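Local coordinates for malate synthase (Haloferax volcanii, PDB 5TAO) that catalyses the Claisen condensation of acetyl-CoA with glyoxylate and the hydrolysis of the resulting malyl-CoA to malate and CoA in the glyoxylate cycle, at the interface of chains A and B. Sequence-based numbering; all coordinates share one arbitrary frame. Chains: chain A/B, Malate synthase.

The interface of chains A and B. Residues chain A 135, 138-139, 142; chain B 92-93, 95, 132.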
loop_
_atom_site.group_PDB
_atom_site.type_symbol
_atom_site.label_atom_id
_atom_site.label_comp_id
_atom_site.label_asym_id
_atom_site.label_seq_id
_atom_site.Cartn_x
_atom_site.Cartn_y
_atom_site.Cartn_z
ATOM N N GLU A 135 -10.776 -9.607 15.645
ATOM C CA GLU A 135 -11.130 -10.977 15.354
ATOM C C GLU A 135 -11.681 -11.716 16.620
ATOM O O GLU A 135 -12.560 -12.540 16.486
ATOM C CB GLU A 135 -9.941 -11.748 14.848
ATOM C CG GLU A 135 -10.211 -13.216 14.567
ATOM C CD GLU A 135 -11.404 -13.430 13.580
ATOM O OE1 GLU A 135 -11.986 -12.490 12.934
ATOM O OE2 GLU A 135 -11.770 -14.601 13.460
ATOM N N THR A 138 -15.224 -10.689 17.143
ATOM C CA THR A 138 -16.084 -11.331 16.202
ATOM C C THR A 138 -16.356 -12.793 16.639
ATOM O O THR A 138 -17.480 -13.323 16.503
ATOM C CB THR A 138 -15.447 -11.286 14.803
ATOM O OG1 THR A 138 -15.334 -9.918 14.393
ATOM C CG2 THR A 138 -16.297 -12.050 13.798
ATOM N N ILE A 139 -15.322 -13.457 17.095
ATOM C CA ILE A 139 -15.462 -14.858 17.544
ATOM C C ILE A 139 -16.374 -14.988 18.812
ATOM O O ILE A 139 -17.290 -15.815 18.825
ATOM C CB ILE A 139 -14.149 -15.471 17.847
ATOM C CG1 ILE A 139 -13.418 -15.753 16.508
ATOM C CG2 ILE A 139 -14.328 -16.777 18.696
ATOM C CD1 ILE A 139 -11.981 -16.055 16.730
ATOM N N HIS A 142 -19.941 -14.548 17.755
ATOM C CA HIS A 142 -20.504 -15.718 17.100
ATOM C C HIS A 142 -20.585 -16.884 18.093
ATOM O O HIS A 142 -21.445 -17.690 17.948
ATOM C CB HIS A 142 -19.741 -16.162 15.842
ATOM C CG HIS A 142 -19.977 -15.299 14.670
ATOM N ND1 HIS A 142 -20.711 -15.715 13.581
ATOM C CD2 HIS A 142 -19.620 -14.009 14.424
ATOM C CE1 HIS A 142 -20.766 -14.733 12.702
ATOM N NE2 HIS A 142 -20.133 -13.678 13.199
ATOM N N PRO B 92 -16.366 -17.564 11.765
ATOM C CA PRO B 92 -15.579 -17.424 12.945
ATOM C C PRO B 92 -15.649 -18.649 13.874
ATOM O O PRO B 92 -14.699 -18.940 14.582
ATOM C CB PRO B 92 -16.259 -16.217 13.649
ATOM C CG PRO B 92 -16.952 -15.505 12.564
ATOM C CD PRO B 92 -17.371 -16.499 11.596
ATOM N N GLU B 93 -16.780 -19.359 13.869
ATOM C CA GLU B 93 -16.921 -20.537 14.736
ATOM C C GLU B 93 -15.991 -21.628 14.307
ATOM O O GLU B 93 -15.329 -22.289 15.135
ATOM C CB GLU B 93 -18.363 -21.070 14.695
ATOM C CG GLU B 93 -19.382 -20.083 15.209
ATOM C CD GLU B 93 -20.040 -19.282 14.073
ATOM O OE1 GLU B 93 -19.394 -19.047 12.967
ATOM O OE2 GLU B 93 -21.222 -18.894 14.313
ATOM N N ARG B 95 -13.133 -21.184 12.717
ATOM C CA ARG B 95 -11.770 -20.797 13.064
ATOM C C ARG B 95 -11.418 -21.141 14.523
ATOM O O ARG B 95 -10.334 -21.596 14.806
ATOM C CB ARG B 95 -11.511 -19.289 12.775
ATOM C CG ARG B 95 -11.636 -18.939 11.302
ATOM C CD ARG B 95 -11.107 -17.525 10.970
ATOM N NE ARG B 95 -11.905 -16.390 11.441
ATOM C CZ ARG B 95 -12.956 -15.880 10.836
ATOM N NH1 ARG B 95 -13.466 -16.423 9.726
ATOM N NH2 ARG B 95 -13.489 -14.780 11.301
ATOM N N LYS B 132 -4.703 -14.287 10.770
ATOM C CA LYS B 132 -5.578 -14.771 11.898
ATOM C C LYS B 132 -5.166 -16.204 12.242
ATOM O O LYS B 132 -5.060 -16.533 13.414
ATOM C CB LYS B 132 -7.045 -14.771 11.504
ATOM C CG LYS B 132 -7.673 -13.405 11.229
ATOM C CD LYS B 132 -9.117 -13.557 10.671
ATOM C CE LYS B 132 -9.672 -12.144 10.320
ATOM N NZ LYS B 132 -11.098 -12.250 9.824
#
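Helix 127-143 of chain A, through A:Glu135, A:Thr138, A:Ile139 and A:His142, lies against the start of helix 92-105 of chain B, with B:Lys132 of that chain's own helix 127-143 reaching in beside it. This helix-on-helix patch belongs to a two-fold interface between subunits of an HpcH/HpaI-family malate synthase; as a two-fold contact it probably joins subunits of different trimers in the hexamer. B:Arg95 offers its NE and NH2 edge to A:Glu135, the two nitrogens converging on carboxylate oxygen OE2, which lies in the guanidinium plane. B:Arg95 NE forms a salt bridge to A:Glu135 OE2 at 2.7 Å, coming from above the carboxylate plane. B:Arg95 NH2 takes the syn lone pair of A:Glu135 OE2 at 2.8 Å, and the two flat groups are turned 41° apart. With CG anti to the backbone N (chi1 178°) and a bend at chi2, A:Glu135 turns its carboxylate towards chain B, OE2 to B:Arg95 and OE1 to B:Lys132. The extended B:Lys132 chain crosses the A:Glu135 side chain at about a right angle, its CD methylene packed against the carboxylate carbon CD and its ammonium NZ making a longer salt bridge, weak as a hydrogen bond, to A:Glu135 OE1 at 3.2 Å. An alanine in place of A:Glu135 would probably leave both cationic groups without their anionic mate and the guanidinium freer to turn. Farther along, B:Pro92 sets its CG over the centre of the A:His142 imidazole face, 3.6 Å from the centroid, in a CH-pi contact. The same proline CG meets methyl CG2 of A:Thr138 at 3.7 Å, while the A:Ile139 side chain runs antiparallel alongside the proline, CG1 near CB. B:Glu93 stands at the imidazole edge, its carboxylate turned 82° from the ring, and A:His142 ND1 gives B:Glu93 OE2 a weak hydrogen bond of 3.3 Å. B:Pro92 CA lies over one face of the B:Arg95 guanidinium and may limit its rotation.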